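Long-range contacts in ABC transporter substrate-binding protein (Streptococcus pneumoniae, PDB 4OHN), which binds histidine and probably delivers it, as the extracellular receptor of an ABC amino-acid uptake system, to a membrane permease: residues K18-G23 with I78-N83; I22-T27 with V59-I64; G42-L47 with N99-N104. All coordinates share one frame; numbering follows the deposited sequence.

How the contacts relate
Strand 19-24 comes first in the chain and serves two of the three contacts. Contact 2 joins its end to strand 58-63, closing a loop that includes helix 43-53; contact 1 joins it to 80-81 on its other flank, closing a wider loop around the first, with Ile22 and Gly23 shared. Together they put strand 19-24 in the middle of three parallel strands. Contact 3 crosses both: it leaves from helix 43-53, within their loops, and ends beyond them at 99-104, where the chain enters strand 102-111. It thus ties the helix packed on this sheet to the strand that leads toward the other lobe. Contacts 1 and 2 both reach the bound histidine.

Contact 1 (K18-G23 with I78-N83); sequences KSITIG and IDLIWN. With HIS (histidine), chain B.
Asp79 has its CG beside its own backbone N (chi1 -56°), which swings OD2 across to Thr21, while Ile20 sends CG1 anti to its backbone N (chi1 -169°) to rest on the same aspartate. OD2 takes the N-H of Thr21 on its anti side in a nearly straight bond, Thr21 N to Asp79 OD2 3.0 Å, and Asp79 N answers with a bond of 2.8 Å to Thr21 O. One residue therefore grips both polar backbone atoms of Thr21, its side chain standing in for a strand neighbour where the parallel pairing begins. Leu80 N adds a weak bond to the same carbonyl. Asp79 OD1 turns to a salt bridge with Arg213, which also holds Ile78 O.

Regular pairing follows. Gly23 N meets Leu80 O at 2.9 Å, and Trp82 N reaches Gly23 O at 3.3 Å. With no side chain on Gly23, Ile78 can lay CD1 4.0 Å from Gly23 CA, where a CB would collide with it. On the face bearing Ile22 and Leu80, these two side chains lie side by side, and Ile22 CG2 packs 3.5 Å from Trp82 CB. The chain then delivers Asn83 to the amino-acid site: histidine NE2 donates to Asn83 OD1 at 2.9 Å, and Asp25 N bonds weakly to that same oxygen.

This is the core of one lobe of a family 3 solute-binding protein, with the pocket at the C-terminal ends of its parallel strands. Strand 206-212 continues the sheet antiparallel beyond 80-81. Helix 217-232 covers Ile20 and Leu80 through Leu219, while helix 43-53 brings Phe52 against both residues and Leu47 and Ala48 against Trp82.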
loop_
_atom_site.group_PDB
_atom_site.type_symbol
_atom_site.label_atom_id
_atom_site.label_comp_id
_atom_site.label_asym_id
_atom_site.label_seq_id
_atom_site.Cartn_x
_atom_site.Cartn_y
_atom_site.Cartn_z
ATOM N N LYS A 18 9.797 23.741 6.506
ATOM C CA LYS A 18 8.780 23.660 5.452
ATOM C C LYS A 18 8.970 22.443 4.562
ATOM O O LYS A 18 8.739 22.498 3.356
ATOM C CB LYS A 18 8.781 24.939 4.620
ATOM C CG LYS A 18 8.495 26.184 5.451
ATOM C CD LYS A 18 8.737 27.436 4.637
ATOM C CE LYS A 18 8.494 28.691 5.464
ATOM N NZ LYS A 18 7.077 28.795 5.910
ATOM N N SER A 19 9.362 21.336 5.177
ATOM C CA SER A 19 9.696 20.130 4.437
ATOM C C SER A 19 9.495 18.894 5.288
ATOM O O SER A 19 9.749 18.916 6.499
ATOM C CB SER A 19 11.149 20.192 3.990
ATOM O OG SER A 19 11.479 19.062 3.217
ATOM N N ILE A 20 9.044 17.817 4.654
ATOM C CA ILE A 20 8.955 16.523 5.299
ATOM C C ILE A 20 9.303 15.477 4.240
ATOM O O ILE A 20 8.960 15.662 3.060
ATOM C CB ILE A 20 7.557 16.293 5.929
ATOM C CG1 ILE A 20 7.591 15.064 6.821
ATOM C CG2 ILE A 20 6.486 16.218 4.845
ATOM C CD1 ILE A 20 6.445 14.964 7.790
ATOM N N THR A 21 9.962 14.397 4.650
ATOM C CA THR A 21 10.352 13.342 3.719
ATOM C C THR A 21 9.431 12.143 3.868
ATOM O O THR A 21 9.225 11.627 4.965
ATOM C CB THR A 21 11.815 12.943 3.920
ATOM O OG1 THR A 21 12.627 14.079 3.644
ATOM C CG2 THR A 21 12.222 11.790 3.011
ATOM N N ILE A 22 8.869 11.707 2.748
ATOM C CA ILE A 22 7.916 10.615 2.740
ATOM C C ILE A 22 8.431 9.480 1.865
ATOM O O ILE A 22 8.759 9.681 0.701
ATOM C CB ILE A 22 6.539 11.093 2.260
ATOM C CG1 ILE A 22 6.062 12.267 3.138
ATOM C CG2 ILE A 22 5.545 9.943 2.285
ATOM C CD1 ILE A 22 4.630 12.704 2.851
ATOM N N GLY A 23 8.483 8.295 2.451
ATOM C CA GLY A 23 8.947 7.119 1.753
ATOM C C GLY A 23 7.805 6.318 1.153
ATOM O O GLY A 23 6.711 6.245 1.693
ATOM N N ILE A 78 13.589 8.718 6.301
ATOM C CA ILE A 78 12.253 9.209 5.927
ATOM C C ILE A 78 11.513 9.567 7.218
ATOM O O ILE A 78 11.904 9.106 8.296
ATOM C CB ILE A 78 11.445 8.161 5.114
ATOM C CG1 ILE A 78 11.146 6.920 5.956
ATOM C CG2 ILE A 78 12.214 7.820 3.821
ATOM C CD1 ILE A 78 10.350 5.844 5.235
ATOM N N ASP A 79 10.455 10.378 7.103
ATOM C CA ASP A 79 9.661 10.806 8.263
ATOM C C ASP A 79 8.278 10.147 8.310
ATOM O O ASP A 79 7.647 10.132 9.371
ATOM C CB ASP A 79 9.505 12.334 8.238
ATOM C CG ASP A 79 10.834 13.028 8.189
ATOM O OD1 ASP A 79 11.698 12.644 9.022
ATOM O OD2 ASP A 79 11.027 13.959 7.370
ATOM N N LEU A 80 7.806 9.627 7.171
ATOM C CA LEU A 80 6.522 8.955 7.068
ATOM C C LEU A 80 6.613 7.869 6.045
ATOM O O LEU A 80 7.399 7.957 5.102
ATOM C CB LEU A 80 5.441 9.925 6.602
ATOM C CG LEU A 80 5.067 11.073 7.541
ATOM C CD1 LEU A 80 4.141 12.014 6.830
ATOM C CD2 LEU A 80 4.403 10.537 8.802
ATOM N N ILE A 81 5.827 6.828 6.252
ATOM C CA ILE A 81 5.548 5.817 5.238
ATOM C C ILE A 81 4.113 6.077 4.759
ATOM O O ILE A 81 3.166 6.004 5.543
ATOM C CB ILE A 81 5.674 4.388 5.779
ATOM C CG1 ILE A 81 7.070 4.137 6.371
ATOM C CG2 ILE A 81 5.339 3.370 4.687
ATOM C CD1 ILE A 81 7.186 2.853 7.166
ATOM N N TRP A 82 3.956 6.389 3.481
ATOM C CA TRP A 82 2.640 6.797 2.956
ATOM C C TRP A 82 2.575 6.302 1.521
ATOM O O TRP A 82 3.162 6.917 0.617
ATOM C CB TRP A 82 2.481 8.328 3.035
ATOM C CG TRP A 82 1.075 8.823 2.855
ATOM C CD1 TRP A 82 0.065 8.206 2.177
ATOM C CD2 TRP A 82 0.551 10.056 3.335
ATOM N NE1 TRP A 82 -1.077 8.982 2.237
ATOM C CE2 TRP A 82 -0.786 10.128 2.934
ATOM C CE3 TRP A 82 1.082 11.101 4.109
ATOM C CZ2 TRP A 82 -1.602 11.193 3.291
ATOM C CZ3 TRP A 82 0.258 12.163 4.453
ATOM C CH2 TRP A 82 -1.054 12.192 4.046
ATOM N N ASN A 83 1.915 5.161 1.329
ATOM C CA ASN A 83 1.945 4.424 0.063
ATOM C C ASN A 83 1.080 3.189 0.175
ATOM O O ASN A 83 1.555 2.059 0.110
ATOM C CB ASN A 83 3.397 4.011 -0.240
ATOM C CG ASN A 83 3.594 3.348 -1.586
ATOM O OD1 ASN A 83 4.078 2.211 -1.642
ATOM N ND2 ASN A 83 3.284 4.050 -2.668
HETATM N N HIS B . -0.532 -2.689 1.479
HETATM C CA HIS B . 0.701 -3.514 1.494
HETATM C C HIS B . 1.608 -3.104 2.632
HETATM O O HIS B . 1.277 -2.143 3.362
HETATM C CB HIS B . 1.418 -3.531 0.123
HETATM C CG HIS B . 2.223 -2.319 -0.244
HETATM N ND1 HIS B . 3.405 -2.438 -0.957
HETATM C CD2 HIS B . 2.004 -0.988 -0.110
HETATM C CE1 HIS B . 3.886 -1.237 -1.212
HETATM N NE2 HIS B . 3.052 -0.337 -0.715
HETATM O OXT HIS B . 2.653 -3.770 2.796
#

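Contact 2 (I22-T27 with V59-I64); sequences IGFDST and VNWQPI. With HIS (histidine), chain B.
Ile22, Phe24 and Trp61 carry this parallel strand pair, the two ends of a beta-alpha-beta crossover in which helix 43-53 leads from strand 19-24 to its neighbour 58-63. All three side chains rise from the same face of the sheet, the one packed against that helix.

Ile22 buries the most surface here. Its CG2 touches the six-membered ring of Trp61 obliquely, 3.5 Å from CZ3, as the two side chains run alongside each other, and its CD1 meets Val59 CG1 at 3.6 Å. Val59 CG1 also sits over one face of the indole. Both backbone polar atoms of Ile22 are used: N donates to Asn60 O, and O accepts from Gln62 N at 2.9 Å.

Phe24 has CG between its backbone N and carbonyl carbon (chi1 71°), which folds the ring back along the opposing strand until CE1 lies 3.4 Å from Pro63 N. There its face receives the edge of Trp61 in a T-shaped pair, centroids 5.5 Å apart and planes at 82°. Tyr40 meets Phe24 edge-to-face as well, and Ile45 and Ala48 of helix 43-53 pack on the indole. The ladder runs on through a weak bond from Phe24 N to Gln62 O and a sound one from Ile64 N to Phe24 O.

Past the strand, the chain turns into the histidine pocket. Thr27 N and OG1 both bond to Asp25 OD1 from one face of the carboxylate, the backbone bond making an Asx turn. Asp25 OD2 accepts from Gln130 NE2 and comes 3.3 Å from histidine CE1. A water bridges the two segments where they part, accepting from Ser26 N at 2.9 Å and donating to Ile64 O at 2.8 Å.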
loop_
_atom_site.group_PDB
_atom_site.type_symbol
_atom_site.label_atom_id
_atom_site.label_comp_id
_atom_site.label_asym_id
_atom_site.label_seq_id
_atom_site.Cartn_x
_atom_site.Cartn_y
_atom_site.Cartn_z
ATOM N N ILE A 22 8.869 11.707 2.748
ATOM C CA ILE A 22 7.916 10.615 2.740
ATOM C C ILE A 22 8.431 9.480 1.865
ATOM O O ILE A 22 8.759 9.681 0.701
ATOM C CB ILE A 22 6.539 11.093 2.260
ATOM C CG1 ILE A 22 6.062 12.267 3.138
ATOM C CG2 ILE A 22 5.545 9.943 2.285
ATOM C CD1 ILE A 22 4.630 12.704 2.851
ATOM N N GLY A 23 8.483 8.295 2.451
ATOM C CA GLY A 23 8.947 7.119 1.753
ATOM C C GLY A 23 7.805 6.318 1.153
ATOM O O GLY A 23 6.711 6.245 1.693
ATOM N N PHE A 24 8.103 5.689 0.019
ATOM C CA PHE A 24 7.116 4.944 -0.763
ATOM C C PHE A 24 7.784 3.961 -1.700
ATOM O O PHE A 24 8.889 4.173 -2.153
ATOM C CB PHE A 24 6.166 5.890 -1.532
ATOM C CG PHE A 24 6.806 6.626 -2.691
ATOM C CD1 PHE A 24 7.833 7.537 -2.491
ATOM C CD2 PHE A 24 6.375 6.393 -3.975
ATOM C CE1 PHE A 24 8.419 8.187 -3.574
ATOM C CE2 PHE A 24 6.972 7.037 -5.052
ATOM C CZ PHE A 24 7.986 7.920 -4.842
ATOM N N ASP A 25 7.069 2.880 -1.984
ATOM C CA ASP A 25 7.402 1.926 -3.039
ATOM C C ASP A 25 6.915 2.569 -4.340
ATOM O O ASP A 25 5.707 2.701 -4.552
ATOM C CB ASP A 25 6.642 0.616 -2.736
ATOM C CG ASP A 25 6.646 -0.417 -3.868
ATOM O OD1 ASP A 25 7.165 -0.168 -5.000
ATOM O OD2 ASP A 25 6.064 -1.509 -3.619
ATOM N N SER A 26 7.840 2.976 -5.201
ATOM C CA SER A 26 7.485 3.732 -6.396
ATOM C C SER A 26 6.918 2.894 -7.529
ATOM O O SER A 26 6.763 3.396 -8.634
ATOM C CB SER A 26 8.668 4.553 -6.888
ATOM O OG SER A 26 9.679 3.676 -7.304
ATOM N N THR A 27 6.568 1.639 -7.250
ATOM C CA THR A 27 5.762 0.858 -8.178
ATOM C C THR A 27 4.324 0.675 -7.713
ATOM O O THR A 27 3.541 0.071 -8.436
ATOM C CB THR A 27 6.344 -0.547 -8.415
ATOM O OG1 THR A 27 6.242 -1.379 -7.243
ATOM C CG2 THR A 27 7.773 -0.507 -8.866
ATOM N N VAL A 59 6.529 18.372 0.305
ATOM C CA VAL A 59 6.950 16.991 0.482
ATOM C C VAL A 59 8.171 16.686 -0.371
ATOM O O VAL A 59 8.226 17.008 -1.559
ATOM C CB VAL A 59 5.829 15.999 0.102
ATOM C CG1 VAL A 59 6.303 14.557 0.244
ATOM C CG2 VAL A 59 4.585 16.251 0.971
ATOM N N ASN A 60 9.151 16.070 0.275
ATOM C CA ASN A 60 10.278 15.430 -0.385
ATOM C C ASN A 60 9.979 13.946 -0.510
ATOM O O ASN A 60 10.020 13.221 0.477
ATOM C CB ASN A 60 11.557 15.659 0.425
ATOM C CG ASN A 60 12.734 14.920 -0.138
ATOM O OD1 ASN A 60 12.966 14.927 -1.350
ATOM N ND2 ASN A 60 13.482 14.261 0.727
ATOM N N TRP A 61 9.663 13.506 -1.724
ATOM C CA TRP A 61 9.324 12.117 -1.985
ATOM C C TRP A 61 10.585 11.297 -2.146
ATOM O O TRP A 61 11.416 11.601 -3.004
ATOM C CB TRP A 61 8.455 12.005 -3.254
ATOM C CG TRP A 61 7.087 12.570 -3.041
ATOM C CD1 TRP A 61 6.623 13.798 -3.454
ATOM C CD2 TRP A 61 6.028 11.954 -2.312
ATOM N NE1 TRP A 61 5.324 13.961 -3.031
ATOM C CE2 TRP A 61 4.940 12.853 -2.322
ATOM C CE3 TRP A 61 5.887 10.736 -1.651
ATOM C CZ2 TRP A 61 3.740 12.573 -1.683
ATOM C CZ3 TRP A 61 4.681 10.447 -1.029
ATOM C CH2 TRP A 61 3.621 11.372 -1.054
ATOM N N GLN A 62 10.705 10.253 -1.333
ATOM C CA GLN A 62 11.872 9.389 -1.359
ATOM C C GLN A 62 11.457 7.952 -1.689
ATOM O O GLN A 62 10.867 7.270 -0.852
ATOM C CB GLN A 62 12.588 9.421 -0.013
ATOM C CG GLN A 62 13.845 8.550 0.020
ATOM C CD GLN A 62 14.833 8.916 -1.074
ATOM O OE1 GLN A 62 15.383 10.030 -1.098
ATOM N NE2 GLN A 62 15.072 7.988 -1.989
ATOM N N PRO A 63 11.733 7.493 -2.919
ATOM C CA PRO A 63 11.460 6.077 -3.158
ATOM C C PRO A 63 12.331 5.221 -2.249
ATOM O O PRO A 63 13.508 5.503 -2.045
ATOM C CB PRO A 63 11.810 5.883 -4.641
ATOM C CG PRO A 63 12.764 6.979 -4.954
ATOM C CD PRO A 63 12.385 8.147 -4.061
ATOM N N ILE A 64 11.749 4.157 -1.707
ATOM C CA ILE A 64 12.461 3.241 -0.823
ATOM C C ILE A 64 12.305 1.808 -1.309
ATOM O O ILE A 64 11.433 1.457 -2.089
ATOM C CB ILE A 64 11.950 3.329 0.647
ATOM C CG1 ILE A 64 10.466 2.943 0.740
ATOM C CG2 ILE A 64 12.203 4.721 1.224
ATOM C CD1 ILE A 64 9.934 2.835 2.175
HETATM N N HIS B . -0.532 -2.689 1.479
HETATM C CA HIS B . 0.701 -3.514 1.494
HETATM C C HIS B . 1.608 -3.104 2.632
HETATM O O HIS B . 1.277 -2.143 3.362
HETATM C CB HIS B . 1.418 -3.531 0.123
HETATM C CG HIS B . 2.223 -2.319 -0.244
HETATM N ND1 HIS B . 3.405 -2.438 -0.957
HETATM C CD2 HIS B . 2.004 -0.988 -0.110
HETATM C CE1 HIS B . 3.886 -1.237 -1.212
HETATM N NE2 HIS B . 3.052 -0.337 -0.715
HETATM O OXT HIS B . 2.653 -3.770 2.796
HETATM O O HOH W 1 10.579 2.273 -4.587
#

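Contact 3 (G42-L47 with N99-N104); sequences GFDIDL and NSYMKN
Tyr101 reaches the first turn of helix 43-53 with its hydroxyl end, OH lying 2.6 Å from Asp44 OD1, at best a weak hydrogen bond, the hydroxyl having another acceptor within reach. The carboxylate and ring planes stand 79° apart. Farther along the helix, Leu47 lays CD2 over one face of the same ring, 4.2 Å from its centroid, while Phe43 CE2 passes Tyr101 CE1 at 3.7 Å as the two side chains slide by in opposite directions. Tyr101 holds its CG between its backbone N and carbonyl carbon (chi1 60°), which presents one side of the ring to both Leu47 and Phe43.

Met102 was modelled in two conformers. In one, CE lies over the Phe43 ring face, tip to tip, with SD farther out, a Met-aromatic contact that is therefore doubtful.

A second shell fixes these groups. Gly84 N bonds to Asp44 OD2, and Trp82 NE1 makes a weak bond to OD1; the indole also meets the Tyr101 ring. Phe244 and Trp243 of helix 235-244 pack against Phe43, and Phe227 of helix 217-232 packs against Leu47. Backbone bonds from Tyr101 and Met102 to Phe208 hold the other segment in the sheet.

Asp44 is thus a buried carboxylate with N-H donors around it, next to the start of a helix, surroundings that would be expected to favour its charged form. Since Gly84 also binds the histidine through its carbonyl, the acid lies one shell behind the ligand and probably helps to position that loop.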
loop_
_atom_site.group_PDB
_atom_site.type_symbol
_atom_site.label_atom_id
_atom_site.label_comp_id
_atom_site.label_asym_id
_atom_site.label_seq_id
_atom_site.Cartn_x
_atom_site.Cartn_y
_atom_site.Cartn_z
ATOM N N GLY A 42 -0.073 9.677 -8.020
ATOM C CA GLY A 42 -0.960 8.734 -7.395
ATOM C C GLY A 42 -1.852 9.358 -6.350
ATOM O O GLY A 42 -1.736 10.534 -6.004
ATOM N N PHE A 43 -2.767 8.554 -5.848
ATOM C CA PHE A 43 -3.687 8.986 -4.807
ATOM C C PHE A 43 -2.972 9.537 -3.588
ATOM O O PHE A 43 -3.323 10.612 -3.083
ATOM C CB PHE A 43 -4.630 7.836 -4.420
ATOM C CG PHE A 43 -5.619 8.196 -3.351
ATOM C CD1 PHE A 43 -6.878 8.607 -3.692
ATOM C CD2 PHE A 43 -5.287 8.112 -2.007
ATOM C CE1 PHE A 43 -7.805 8.954 -2.704
ATOM C CE2 PHE A 43 -6.198 8.466 -1.024
ATOM C CZ PHE A 43 -7.457 8.858 -1.380
ATOM N N ASP A 44 -1.982 8.809 -3.090
ATOM C CA ASP A 44 -1.244 9.269 -1.926
ATOM C C ASP A 44 -0.362 10.461 -2.236
ATOM O O ASP A 44 -0.152 11.306 -1.373
ATOM C CB ASP A 44 -0.382 8.152 -1.337
ATOM C CG ASP A 44 -1.186 7.126 -0.556
ATOM O OD1 ASP A 44 -2.291 7.435 -0.042
ATOM O OD2 ASP A 44 -0.673 5.981 -0.451
ATOM N N ILE A 45 0.197 10.533 -3.443
ATOM C CA ILE A 45 0.968 11.706 -3.826
ATOM C C ILE A 45 0.063 12.937 -3.720
ATOM O O ILE A 45 0.424 13.946 -3.095
ATOM C CB ILE A 45 1.552 11.591 -5.252
ATOM C CG1 ILE A 45 2.367 10.306 -5.440
ATOM C CG2 ILE A 45 2.400 12.817 -5.562
ATOM C CD1 ILE A 45 3.540 10.152 -4.482
ATOM N N ASP A 46 -1.125 12.849 -4.298
ATOM C CA ASP A 46 -2.065 13.960 -4.262
ATOM C C ASP A 46 -2.553 14.258 -2.838
ATOM O O ASP A 46 -2.624 15.428 -2.430
ATOM C CB ASP A 46 -3.265 13.644 -5.177
ATOM C CG ASP A 46 -2.917 13.694 -6.670
ATOM O OD1 ASP A 46 -1.824 14.162 -7.053
ATOM O OD2 ASP A 46 -3.782 13.262 -7.457
ATOM N N LEU A 47 -2.874 13.215 -2.092
ATOM C CA LEU A 47 -3.432 13.401 -0.756
ATOM C C LEU A 47 -2.388 13.990 0.196
ATOM O O LEU A 47 -2.683 14.955 0.915
ATOM C CB LEU A 47 -4.008 12.099 -0.212
ATOM C CG LEU A 47 -4.668 12.204 1.168
ATOM C CD1 LEU A 47 -5.841 13.146 1.152
ATOM C CD2 LEU A 47 -5.108 10.815 1.633
ATOM N N ASN A 99 -5.205 8.262 11.474
ATOM C CA ASN A 99 -6.486 7.667 11.145
ATOM C C ASN A 99 -6.389 7.021 9.752
ATOM O O ASN A 99 -5.646 7.471 8.880
ATOM C CB ASN A 99 -7.602 8.719 11.148
ATOM C CG ASN A 99 -8.016 9.117 12.519
ATOM O OD1 ASN A 99 -7.720 8.454 13.492
ATOM N ND2 ASN A 99 -8.761 10.192 12.605
ATOM N N SER A 100 -7.163 5.970 9.546
ATOM C CA SER A 100 -7.194 5.317 8.249
ATOM C C SER A 100 -8.022 6.122 7.242
ATOM O O SER A 100 -9.014 6.758 7.599
ATOM C CB SER A 100 -7.708 3.886 8.388
ATOM O OG SER A 100 -6.830 3.108 9.197
ATOM N N TYR A 101 -7.626 6.080 5.974
ATOM C CA TYR A 101 -8.275 6.908 4.951
ATOM C C TYR A 101 -8.913 6.134 3.818
ATOM O O TYR A 101 -9.584 6.733 2.984
ATOM C CB TYR A 101 -7.310 7.977 4.412
ATOM C CG TYR A 101 -6.073 7.424 3.775
ATOM C CD1 TYR A 101 -6.058 7.061 2.445
ATOM C CD2 TYR A 101 -4.907 7.239 4.516
ATOM C CE1 TYR A 101 -4.913 6.536 1.855
ATOM C CE2 TYR A 101 -3.765 6.707 3.933
ATOM C CZ TYR A 101 -3.785 6.351 2.616
ATOM O OH TYR A 101 -2.665 5.837 1.994
ATOM N N MET A 102 -8.676 4.819 3.752
ATOM C CA MET A 102 -9.170 3.950 2.663
ATOM C C MET A 102 -9.202 2.471 3.094
ATOM O O MET A 102 -8.256 1.993 3.719
ATOM C CB MET A 102 -8.249 4.100 1.439
ATOM C CG MET A 102 -8.756 3.449 0.147
ATOM S SD MET A 102 -7.640 3.633 -1.274
ATOM C CE MET A 102 -7.387 5.398 -1.348
ATOM N N LYS A 103 -10.259 1.735 2.741
ATOM C CA LYS A 103 -10.266 0.295 2.947
ATOM C C LYS A 103 -9.485 -0.398 1.842
ATOM O O LYS A 103 -9.328 0.118 0.740
ATOM C CB LYS A 103 -11.697 -0.247 2.967
ATOM C CG LYS A 103 -12.585 0.421 4.015
ATOM C CD LYS A 103 -11.984 0.322 5.411
ATOM C CE LYS A 103 -12.861 0.995 6.447
ATOM N NZ LYS A 103 -12.392 0.704 7.826
ATOM N N ASN A 104 -9.031 -1.611 2.136
ATOM C CA ASN A 104 -8.322 -2.417 1.160
ATOM C C ASN A 104 -8.532 -3.876 1.500
ATOM O O ASN A 104 -8.892 -4.207 2.633
ATOM C CB ASN A 104 -6.838 -2.064 1.198
ATOM C CG ASN A 104 -6.008 -2.855 0.202
ATOM O OD1 ASN A 104 -6.297 -2.888 -1.025
ATOM N ND2 ASN A 104 -5.024 -3.577 0.742
#